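Local coordinates for protein tyrosine--tRNA ligase (Archaeoglobus fulgidus, PDB 2CYB) that probably attaches tyrosine to its cognate tRNA in two steps, first activating the amino acid with ATP and then transferring it to the acceptor end, at residues 13-23 and 199-207; 66-74 and 106-116. All coordinates share one frame; numbering follows the deposited sequence.

Interaction 1: residues 13-23 and 199-207; sequences NAEEVVTEEEL and PVCLHTPIL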
loop_
_atom_site.group_PDB
_atom_site.type_symbol
_atom_site.label_atom_id
_atom_site.label_comp_id
_atom_site.label_asym_id
_atom_site.label_seq_id
_atom_site.Cartn_x
_atom_site.Cartn_y
_atom_site.Cartn_z
ATOM N N ASN A 13 -3.037 31.028 17.481
ATOM C CA ASN A 13 -3.476 29.744 17.995
ATOM C C ASN A 13 -2.851 28.541 17.303
ATOM O O ASN A 13 -3.363 27.429 17.400
ATOM C CB ASN A 13 -4.998 29.646 17.927
ATOM C CG ASN A 13 -5.681 30.535 18.959
ATOM O OD1 ASN A 13 -5.088 30.871 19.985
ATOM N ND2 ASN A 13 -6.925 30.901 18.698
ATOM N N ALA A 14 -1.751 28.762 16.597
ATOM C CA ALA A 14 -1.067 27.657 15.943
ATOM C C ALA A 14 -0.040 27.163 16.944
ATOM O O ALA A 14 0.578 27.958 17.649
ATOM C CB ALA A 14 -0.371 28.125 14.669
ATOM N N GLU A 15 0.145 25.855 17.020
ATOM C CA GLU A 15 1.123 25.311 17.946
ATOM C C GLU A 15 2.517 25.319 17.329
ATOM O O GLU A 15 3.520 25.484 18.025
ATOM C CB GLU A 15 0.744 23.882 18.341
ATOM C CG GLU A 15 1.773 23.206 19.234
ATOM C CD GLU A 15 1.313 21.860 19.752
ATOM O OE1 GLU A 15 2.142 21.141 20.350
ATOM O OE2 GLU A 15 0.125 21.523 19.566
ATOM N N GLU A 16 2.577 25.152 16.016
ATOM C CA GLU A 16 3.857 25.115 15.329
ATOM C C GLU A 16 3.720 25.498 13.869
ATOM O O GLU A 16 2.674 25.286 13.254
ATOM C CB GLU A 16 4.448 23.706 15.433
ATOM C CG GLU A 16 5.696 23.472 14.599
ATOM C CD GLU A 16 6.114 22.012 14.568
ATOM O OE1 GLU A 16 5.307 21.165 14.119
ATOM O OE2 GLU A 16 7.250 21.711 14.991
ATOM N N VAL A 17 4.778 26.090 13.326
ATOM C CA VAL A 17 4.808 26.465 11.921
ATOM C C VAL A 17 6.145 25.969 11.378
ATOM O O VAL A 17 7.204 26.269 11.934
ATOM C CB VAL A 17 4.705 27.986 11.715
ATOM C CG1 VAL A 17 4.814 28.304 10.230
ATOM C CG2 VAL A 17 3.382 28.501 12.270
ATOM N N VAL A 18 6.086 25.189 10.307
ATOM C CA VAL A 18 7.279 24.634 9.686
ATOM C C VAL A 18 7.399 25.116 8.242
ATOM O O VAL A 18 6.795 24.535 7.347
ATOM C CB VAL A 18 7.227 23.094 9.686
ATOM C CG1 VAL A 18 8.503 22.527 9.092
ATOM C CG2 VAL A 18 7.011 22.583 11.105
ATOM N N THR A 19 8.153 26.188 8.012
ATOM C CA THR A 19 8.860 26.918 9.062
ATOM C C THR A 19 8.379 28.364 9.011
ATOM O O THR A 19 7.754 28.781 8.032
ATOM C CB THR A 19 10.391 26.899 8.832
ATOM O OG1 THR A 19 10.698 27.556 7.596
ATOM C CG2 THR A 19 10.911 25.470 8.773
ATOM N N GLU A 20 8.656 29.124 10.065
ATOM C CA GLU A 20 8.252 30.528 10.122
ATOM C C GLU A 20 8.773 31.318 8.912
ATOM O O GLU A 20 8.016 32.017 8.230
ATOM C CB GLU A 20 8.777 31.172 11.412
ATOM C CG GLU A 20 8.108 30.691 12.694
ATOM C CD GLU A 20 6.735 31.305 12.911
ATOM O OE1 GLU A 20 6.636 32.550 12.939
ATOM O OE2 GLU A 20 5.756 30.546 13.059
ATOM N N GLU A 21 10.071 31.207 8.656
ATOM C CA GLU A 21 10.693 31.918 7.546
ATOM C C GLU A 21 10.040 31.557 6.216
ATOM O O GLU A 21 9.736 32.440 5.409
ATOM C CB GLU A 21 12.193 31.611 7.513
ATOM C CG GLU A 21 12.881 31.886 8.849
ATOM C CD GLU A 21 14.372 31.597 8.831
ATOM O OE1 GLU A 21 14.758 30.449 8.522
ATOM O OE2 GLU A 21 15.160 32.520 9.132
ATOM N N GLU A 22 9.815 30.261 5.998
ATOM C CA GLU A 22 9.185 29.784 4.770
ATOM C C GLU A 22 7.807 30.409 4.611
ATOM O O GLU A 22 7.417 30.812 3.514
ATOM C CB GLU A 22 9.060 28.256 4.789
ATOM C CG GLU A 22 10.359 27.508 4.517
ATOM C CD GLU A 22 10.242 26.012 4.784
ATOM O OE1 GLU A 22 9.142 25.457 4.578
ATOM O OE2 GLU A 22 11.251 25.391 5.188
ATOM N N LEU A 23 7.069 30.486 5.714
ATOM C CA LEU A 23 5.734 31.068 5.690
ATOM C C LEU A 23 5.818 32.539 5.290
ATOM O O LEU A 23 5.017 33.020 4.488
ATOM C CB LEU A 23 5.078 30.935 7.069
ATOM C CG LEU A 23 3.761 31.676 7.296
ATOM C CD1 LEU A 23 2.734 31.275 6.242
ATOM C CD2 LEU A 23 3.257 31.368 8.697
ATOM N N PRO A 199 6.263 21.310 1.255
ATOM C CA PRO A 199 5.245 22.232 1.761
ATOM C C PRO A 199 5.536 22.886 3.099
ATOM O O PRO A 199 6.256 22.340 3.947
ATOM C CB PRO A 199 4.009 21.350 1.844
ATOM C CG PRO A 199 4.602 20.054 2.321
ATOM C CD PRO A 199 5.831 19.911 1.431
ATOM N N VAL A 200 4.978 24.077 3.269
ATOM C CA VAL A 200 5.090 24.796 4.523
ATOM C C VAL A 200 3.956 24.145 5.313
ATOM O O VAL A 200 2.902 23.840 4.745
ATOM C CB VAL A 200 4.785 26.294 4.340
ATOM C CG1 VAL A 200 4.984 27.030 5.655
ATOM C CG2 VAL A 200 5.674 26.879 3.243
ATOM N N CYS A 201 4.167 23.910 6.603
ATOM C CA CYS A 201 3.140 23.281 7.424
ATOM C C CYS A 201 2.759 24.128 8.638
ATOM O O CYS A 201 3.619 24.727 9.288
ATOM C CB CYS A 201 3.622 21.908 7.889
ATOM S SG CYS A 201 4.134 20.835 6.518
ATOM N N LEU A 202 1.462 24.180 8.924
ATOM C CA LEU A 202 0.952 24.921 10.075
ATOM C C LEU A 202 0.174 23.920 10.918
ATOM O O LEU A 202 -0.801 23.334 10.455
ATOM C CB LEU A 202 0.031 26.056 9.621
ATOM C CG LEU A 202 -0.496 26.969 10.739
ATOM C CD1 LEU A 202 -0.891 28.310 10.156
ATOM C CD2 LEU A 202 -1.678 26.316 11.444
ATOM N N HIS A 203 0.606 23.718 12.154
ATOM C CA HIS A 203 -0.053 22.752 13.019
ATOM C C HIS A 203 -0.841 23.373 14.161
ATOM O O HIS A 203 -0.370 24.283 14.838
ATOM C CB HIS A 203 0.982 21.789 13.580
ATOM C CG HIS A 203 1.707 21.009 12.527
ATOM N ND1 HIS A 203 3.053 20.723 12.603
ATOM C CD2 HIS A 203 1.267 20.444 11.379
ATOM C CE1 HIS A 203 3.412 20.016 11.546
ATOM N NE2 HIS A 203 2.347 19.834 10.788
ATOM N N THR A 204 -2.050 22.868 14.366
ATOM C CA THR A 204 -2.902 23.355 15.442
ATOM C C THR A 204 -2.780 22.380 16.608
ATOM O O THR A 204 -2.469 21.203 16.421
ATOM C CB THR A 204 -4.364 23.426 14.994
ATOM O OG1 THR A 204 -4.765 22.149 14.482
ATOM C CG2 THR A 204 -4.535 24.473 13.905
ATOM N N PRO A 205 -3.003 22.860 17.835
ATOM C CA PRO A 205 -2.895 21.949 18.975
ATOM C C PRO A 205 -4.030 20.933 18.999
ATOM O O PRO A 205 -5.078 21.149 18.391
ATOM C CB PRO A 205 -2.932 22.895 20.177
ATOM C CG PRO A 205 -3.774 24.033 19.687
ATOM C CD PRO A 205 -3.282 24.239 18.273
ATOM N N ILE A 206 -3.814 19.821 19.685
ATOM C CA ILE A 206 -4.850 18.798 19.797
ATOM C C ILE A 206 -5.723 19.144 21.006
ATOM O O ILE A 206 -5.225 19.267 22.121
ATOM C CB ILE A 206 -4.233 17.400 20.003
ATOM C CG1 ILE A 206 -3.352 17.036 18.801
ATOM C CG2 ILE A 206 -5.334 16.374 20.210
ATOM C CD1 ILE A 206 -4.054 17.132 17.460
ATOM N N LEU A 207 -7.022 19.306 20.780
ATOM C CA LEU A 207 -7.944 19.655 21.857
ATOM C C LEU A 207 -8.230 18.508 22.812
ATOM O O LEU A 207 -8.634 17.427 22.389
ATOM C CB LEU A 207 -9.274 20.134 21.281
ATOM C CG LEU A 207 -9.351 21.515 20.642
ATOM C CD1 LEU A 207 -10.771 21.736 20.125
ATOM C CD2 LEU A 207 -8.971 22.588 21.665
HETATM O O HOH W 1 -1.277 19.606 21.203
#

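Interaction 2: residues 66-74 and 106-116; sequences IIVLLADIH and RAKFVLGSEYQ. With TYR (tyrosine), chain C.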
loop_
_atom_site.group_PDB
_atom_site.type_symbol
_atom_site.label_atom_id
_atom_site.label_comp_id
_atom_site.label_asym_id
_atom_site.label_seq_id
_atom_site.Cartn_x
_atom_site.Cartn_y
_atom_site.Cartn_z
ATOM N N ILE A 66 -8.246 28.749 -0.471
ATOM C CA ILE A 66 -8.523 27.630 0.423
ATOM C C ILE A 66 -9.120 26.393 -0.225
ATOM O O ILE A 66 -10.090 26.469 -0.982
ATOM C CB ILE A 66 -9.478 28.051 1.568
ATOM C CG1 ILE A 66 -8.881 29.218 2.355
ATOM C CG2 ILE A 66 -9.737 26.868 2.496
ATOM C CD1 ILE A 66 -7.545 28.923 2.990
ATOM N N ILE A 67 -8.533 25.243 0.083
ATOM C CA ILE A 67 -9.043 23.982 -0.426
ATOM C C ILE A 67 -9.414 23.103 0.763
ATOM O O ILE A 67 -8.655 22.998 1.725
ATOM C CB ILE A 67 -7.995 23.221 -1.263
ATOM C CG1 ILE A 67 -7.648 24.018 -2.519
ATOM C CG2 ILE A 67 -8.536 21.844 -1.642
ATOM C CD1 ILE A 67 -6.658 23.314 -3.420
ATOM N N VAL A 68 -10.592 22.497 0.706
ATOM C CA VAL A 68 -11.018 21.588 1.759
ATOM C C VAL A 68 -11.112 20.225 1.102
ATOM O O VAL A 68 -11.917 20.020 0.195
ATOM C CB VAL A 68 -12.399 21.944 2.330
ATOM C CG1 VAL A 68 -12.849 20.862 3.318
ATOM C CG2 VAL A 68 -12.341 23.292 3.029
ATOM N N LEU A 69 -10.277 19.297 1.549
ATOM C CA LEU A 69 -10.288 17.955 0.987
ATOM C C LEU A 69 -11.153 17.009 1.804
ATOM O O LEU A 69 -10.882 16.754 2.984
ATOM C CB LEU A 69 -8.863 17.389 0.906
ATOM C CG LEU A 69 -8.767 15.905 0.505
ATOM C CD1 LEU A 69 -9.272 15.716 -0.923
ATOM C CD2 LEU A 69 -7.324 15.445 0.621
ATOM N N LEU A 70 -12.213 16.517 1.176
ATOM C CA LEU A 70 -13.087 15.544 1.803
ATOM C C LEU A 70 -12.386 14.255 1.364
ATOM O O LEU A 70 -12.590 13.763 0.258
ATOM C CB LEU A 70 -14.498 15.649 1.219
ATOM C CG LEU A 70 -15.177 17.004 1.497
ATOM C CD1 LEU A 70 -16.355 17.215 0.565
ATOM C CD2 LEU A 70 -15.634 17.055 2.940
ATOM N N ALA A 71 -11.526 13.736 2.235
ATOM C CA ALA A 71 -10.732 12.550 1.932
ATOM C C ALA A 71 -11.486 11.240 2.072
ATOM O O ALA A 71 -11.247 10.481 3.008
ATOM C CB ALA A 71 -9.477 12.539 2.832
ATOM N N ASP A 72 -12.374 10.947 1.123
ATOM C CA ASP A 72 -13.167 9.731 1.193
ATOM C C ASP A 72 -12.367 8.438 1.088
ATOM O O ASP A 72 -12.674 7.472 1.771
ATOM C CB ASP A 72 -14.283 9.740 0.130
ATOM C CG ASP A 72 -13.771 10.025 -1.275
ATOM O OD1 ASP A 72 -14.551 9.818 -2.228
ATOM O OD2 ASP A 72 -12.613 10.470 -1.439
ATOM N N ILE A 73 -11.353 8.412 0.229
ATOM C CA ILE A 73 -10.536 7.209 0.102
ATOM C C ILE A 73 -9.763 6.991 1.409
ATOM O O ILE A 73 -9.647 5.865 1.879
ATOM C CB ILE A 73 -9.539 7.326 -1.056
ATOM C CG1 ILE A 73 -10.296 7.566 -2.370
ATOM C CG2 ILE A 73 -8.694 6.062 -1.146
ATOM C CD1 ILE A 73 -11.309 6.508 -2.697
ATOM N N HIS A 74 -9.245 8.068 1.995
ATOM C CA HIS A 74 -8.523 7.939 3.261
ATOM C C HIS A 74 -9.425 7.351 4.345
ATOM O O HIS A 74 -9.001 6.483 5.120
ATOM C CB HIS A 74 -7.974 9.291 3.723
ATOM C CG HIS A 74 -6.707 9.684 3.036
ATOM N ND1 HIS A 74 -6.686 10.246 1.778
ATOM C CD2 HIS A 74 -5.412 9.547 3.412
ATOM C CE1 HIS A 74 -5.432 10.441 1.408
ATOM N NE2 HIS A 74 -4.640 10.026 2.380
ATOM N N ARG A 106 -15.440 31.166 -0.661
ATOM C CA ARG A 106 -14.207 31.342 0.097
ATOM C C ARG A 106 -13.343 30.079 0.108
ATOM O O ARG A 106 -12.145 30.142 0.388
ATOM C CB ARG A 106 -14.524 31.745 1.543
ATOM C CG ARG A 106 -15.195 33.104 1.694
ATOM C CD ARG A 106 -15.322 33.491 3.166
ATOM N NE ARG A 106 -15.881 34.831 3.360
ATOM C CZ ARG A 106 -15.324 35.956 2.916
ATOM N NH1 ARG A 106 -14.182 35.922 2.244
ATOM N NH2 ARG A 106 -15.908 37.122 3.151
ATOM N N ALA A 107 -13.946 28.936 -0.201
ATOM C CA ALA A 107 -13.211 27.675 -0.203
ATOM C C ALA A 107 -13.665 26.711 -1.301
ATOM O O ALA A 107 -14.843 26.663 -1.654
ATOM C CB ALA A 107 -13.346 27.007 1.159
ATOM N N LYS A 108 -12.717 25.939 -1.823
ATOM C CA LYS A 108 -12.994 24.962 -2.873
ATOM C C LYS A 108 -12.993 23.557 -2.283
ATOM O O LYS A 108 -11.971 23.097 -1.771
ATOM C CB LYS A 108 -11.928 25.053 -3.967
ATOM C CG LYS A 108 -12.112 24.069 -5.120
ATOM C CD LYS A 108 -11.019 24.252 -6.169
ATOM C CE LYS A 108 -11.299 23.459 -7.436
ATOM N NZ LYS A 108 -11.346 21.994 -7.190
ATOM N N PHE A 109 -14.134 22.877 -2.355
ATOM C CA PHE A 109 -14.232 21.524 -1.833
ATOM C C PHE A 109 -13.843 20.504 -2.894
ATOM O O PHE A 109 -14.282 20.583 -4.044
ATOM C CB PHE A 109 -15.650 21.237 -1.323
ATOM C CG PHE A 109 -16.023 22.033 -0.102
ATOM C CD1 PHE A 109 -16.330 23.386 -0.203
ATOM C CD2 PHE A 109 -16.018 21.439 1.158
ATOM C CE1 PHE A 109 -16.619 24.139 0.932
ATOM C CE2 PHE A 109 -16.304 22.180 2.300
ATOM C CZ PHE A 109 -16.604 23.533 2.190
ATOM N N VAL A 110 -12.999 19.555 -2.501
ATOM C CA VAL A 110 -12.539 18.508 -3.407
ATOM C C VAL A 110 -12.747 17.132 -2.781
ATOM O O VAL A 110 -12.515 16.936 -1.584
ATOM C CB VAL A 110 -11.033 18.684 -3.743
ATOM C CG1 VAL A 110 -10.525 17.502 -4.567
ATOM C CG2 VAL A 110 -10.825 19.975 -4.515
ATOM N N LEU A 111 -13.217 16.188 -3.588
ATOM C CA LEU A 111 -13.413 14.821 -3.123
ATOM C C LEU A 111 -12.156 14.053 -3.525
ATOM O O LEU A 111 -11.755 14.075 -4.687
ATOM C CB LEU A 111 -14.635 14.178 -3.789
ATOM C CG LEU A 111 -15.800 13.697 -2.917
ATOM C CD1 LEU A 111 -16.787 12.941 -3.796
ATOM C CD2 LEU A 111 -15.313 12.794 -1.796
ATOM N N GLY A 112 -11.524 13.390 -2.565
ATOM C CA GLY A 112 -10.320 12.639 -2.875
ATOM C C GLY A 112 -10.474 11.725 -4.084
ATOM O O GLY A 112 -9.613 11.716 -4.967
ATOM N N SER A 113 -11.564 10.969 -4.131
ATOM C CA SER A 113 -11.793 10.052 -5.244
ATOM C C SER A 113 -11.784 10.745 -6.611
ATOM O O SER A 113 -11.693 10.082 -7.640
ATOM C CB SER A 113 -13.112 9.295 -5.045
ATOM O OG SER A 113 -14.184 10.174 -4.747
ATOM N N GLU A 114 -11.869 12.074 -6.622
ATOM C CA GLU A 114 -11.855 12.840 -7.875
ATOM C C GLU A 114 -10.536 12.731 -8.643
ATOM O O GLU A 114 -10.508 12.869 -9.871
ATOM C CB GLU A 114 -12.105 14.328 -7.601
ATOM C CG GLU A 114 -13.531 14.727 -7.302
ATOM C CD GLU A 114 -13.656 16.233 -7.068
ATOM O OE1 GLU A 114 -13.020 17.004 -7.819
ATOM O OE2 GLU A 114 -14.387 16.646 -6.142
ATOM N N TYR A 115 -9.441 12.503 -7.923
ATOM C CA TYR A 115 -8.137 12.411 -8.560
ATOM C C TYR A 115 -7.215 11.329 -7.993
ATOM O O TYR A 115 -6.205 11.004 -8.607
ATOM C CB TYR A 115 -7.414 13.752 -8.440
ATOM C CG TYR A 115 -7.091 14.109 -7.003
ATOM C CD1 TYR A 115 -8.038 14.729 -6.186
ATOM C CD2 TYR A 115 -5.848 13.790 -6.448
ATOM C CE1 TYR A 115 -7.757 15.031 -4.845
ATOM C CE2 TYR A 115 -5.556 14.080 -5.109
ATOM C CZ TYR A 115 -6.514 14.702 -4.315
ATOM O OH TYR A 115 -6.227 14.998 -2.993
ATOM N N GLN A 116 -7.546 10.779 -6.828
ATOM C CA GLN A 116 -6.673 9.772 -6.215
ATOM C C GLN A 116 -6.634 8.402 -6.895
ATOM O O GLN A 116 -5.893 7.521 -6.461
ATOM C CB GLN A 116 -7.019 9.616 -4.730
ATOM C CG GLN A 116 -6.776 10.894 -3.959
ATOM C CD GLN A 116 -7.285 10.844 -2.527
ATOM O OE1 GLN A 116 -8.281 10.186 -2.222
ATOM N NE2 GLN A 116 -6.610 11.562 -1.645
HETATM N N TYR C . -4.948 12.488 8.254
HETATM C CA TYR C . -6.008 13.500 8.487
HETATM C C TYR C . -6.710 13.262 9.821
HETATM O O TYR C . -7.624 14.039 10.143
HETATM C CB TYR C . -7.012 13.459 7.330
HETATM C CG TYR C . -6.361 13.815 6.016
HETATM C CD1 TYR C . -6.405 12.947 4.924
HETATM C CD2 TYR C . -5.689 15.036 5.870
HETATM C CE1 TYR C . -5.794 13.293 3.706
HETATM C CE2 TYR C . -5.082 15.386 4.677
HETATM C CZ TYR C . -5.138 14.515 3.596
HETATM O OH TYR C . -4.550 14.887 2.413
HETATM O OXT TYR C . -6.326 12.311 10.534
HETATM O O HOH W 2 -10.204 30.599 -1.106
HETATM O O HOH W 3 -9.017 10.505 0.285
#

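Interaction 1: residues 13-23 and 199-207
The carbonyl oxygen of His203 takes two backbone N-H groups from consecutive residues, Glu15 N at 2.7 Å and, more distantly, Glu16 N at 3.3 Å. With Glu15 and Glu16 both set against one residue of the partner strand, this is a classic beta bulge, and it illustrates how an irregularity can stand at the start of a ladder. From its Glu16-His203 hydrogen-bonded pair on, the antiparallel pairing of 16-18 with 200-204 is regular, with Val17-Leu202 non-hydrogen-bonded and Val18-Cys201 hydrogen-bonded.

On the face that carries Glu16, the carboxylate lies alongside the imidazole. With CG anti to the backbone N (chi1 172°) and an extended chain, OE1 arrives at the ring edge, accepting from His203 ND1 at 2.8 Å through its anti lone pair. OE1 lies almost exactly in the plane of the ring, although ring and carboxylate planes stand 50° apart. Arg181 makes a salt bridge to the same oxygen, and His203 NE2 is hydrogen-bonded to His184, so both ring nitrogens are engaged, which should fix the rotation of the imidazole.

In this class I synthetase, strand 16-18 is thus added antiparallel at one margin of the otherwise parallel Rossmann-fold sheet, where 200-204 also pairs with 173-177. On the face bearing Val17 and Leu202 the contact is apolar, and Ala14 CB adds to it, 3.9 Å from Leu202 CD2. At the far end, Val200 sends CG2 past Glu22 CB at 4.0 Å and its CG1 packs against Leu23 CB, while the Glu22 carboxylate turns to Arg188. Thr19 N-caps this helix, its OG1 accepting from Glu22 N. At the bulge end, Glu15 OE2 passes beside the Pro205 ring, 3.4 Å from CB, and a water bridges that oxygen to Ile206 N.

Interaction 2: residues 66-74 and 106-116
Strands 66-70 and 108-111 run parallel in register, their short axes 4.7 Å apart and 28° askew, with five backbone hydrogen bonds, the first donated by Lys108 N to Ile66 O and the last by Gly112 N to Leu70 O. On the face bearing Val68, the valine lies over the Phe109 ring as a CH-pi contact, its CB 4.2 Å from the ring centroid, while Leu70 CD1 meets the ring's edge. On the other face, which carries Ile67 and Val110, Ile67 CG2 packs on Val110 CG2.

Where the strands end, Asp72 takes over. Its CG sits between the backbone N and the carbonyl carbon (chi1 52°), which lets both oxygens face the turn after strand 108-111: OD1 accepts from Ser113 OG at 2.6 Å and OD2 from Ser113 N at 2.9 Å, each through its syn lone pair. Gln116 NE2 comes in the plane of the His74 ring at its edge, 3.5 Å from CE1, and donates to Asp165. A water links Gln116 OE1 to His74 N and ND1.

Bound tyrosine places CE1 over the centre of the His74 ring, 3.5 Å above its plane, and its OH lies 3.3 Å from Leu69 CD2. The twofold grip on Ser113 ties the C-terminal ends of the two strands together, and the Gln116 amide, bonded to Asp165 and water-linked to His74, would couple a tyrosine-binding carboxylate to the ring that covers the substrate.

Interactions 1 and 2 occupy the two margins of one six-stranded sheet, whose order is 16-18, 200-204, 173-177, 34-39, 65-70, 108-111. Their centres lie about 21 Å apart and their nearest atoms about 10 Å, without touching. Along the chain both segments of interaction 2 fall between those of interaction 1: 66-74 and 106-116 are joined by a beta-alpha-beta crossover through helix 83-99, whereas 13-23 and 199-207 are brought together across 175 residues. Strands 34-39 and 173-177 fill the middle of the sheet. Interaction 2 supplies Leu69, Ala71 and His74 to the tyrosine pocket directly; interaction 1 comes near it, the side chain of His203 about 5 Å from that of the tyrosine-binding Gln180.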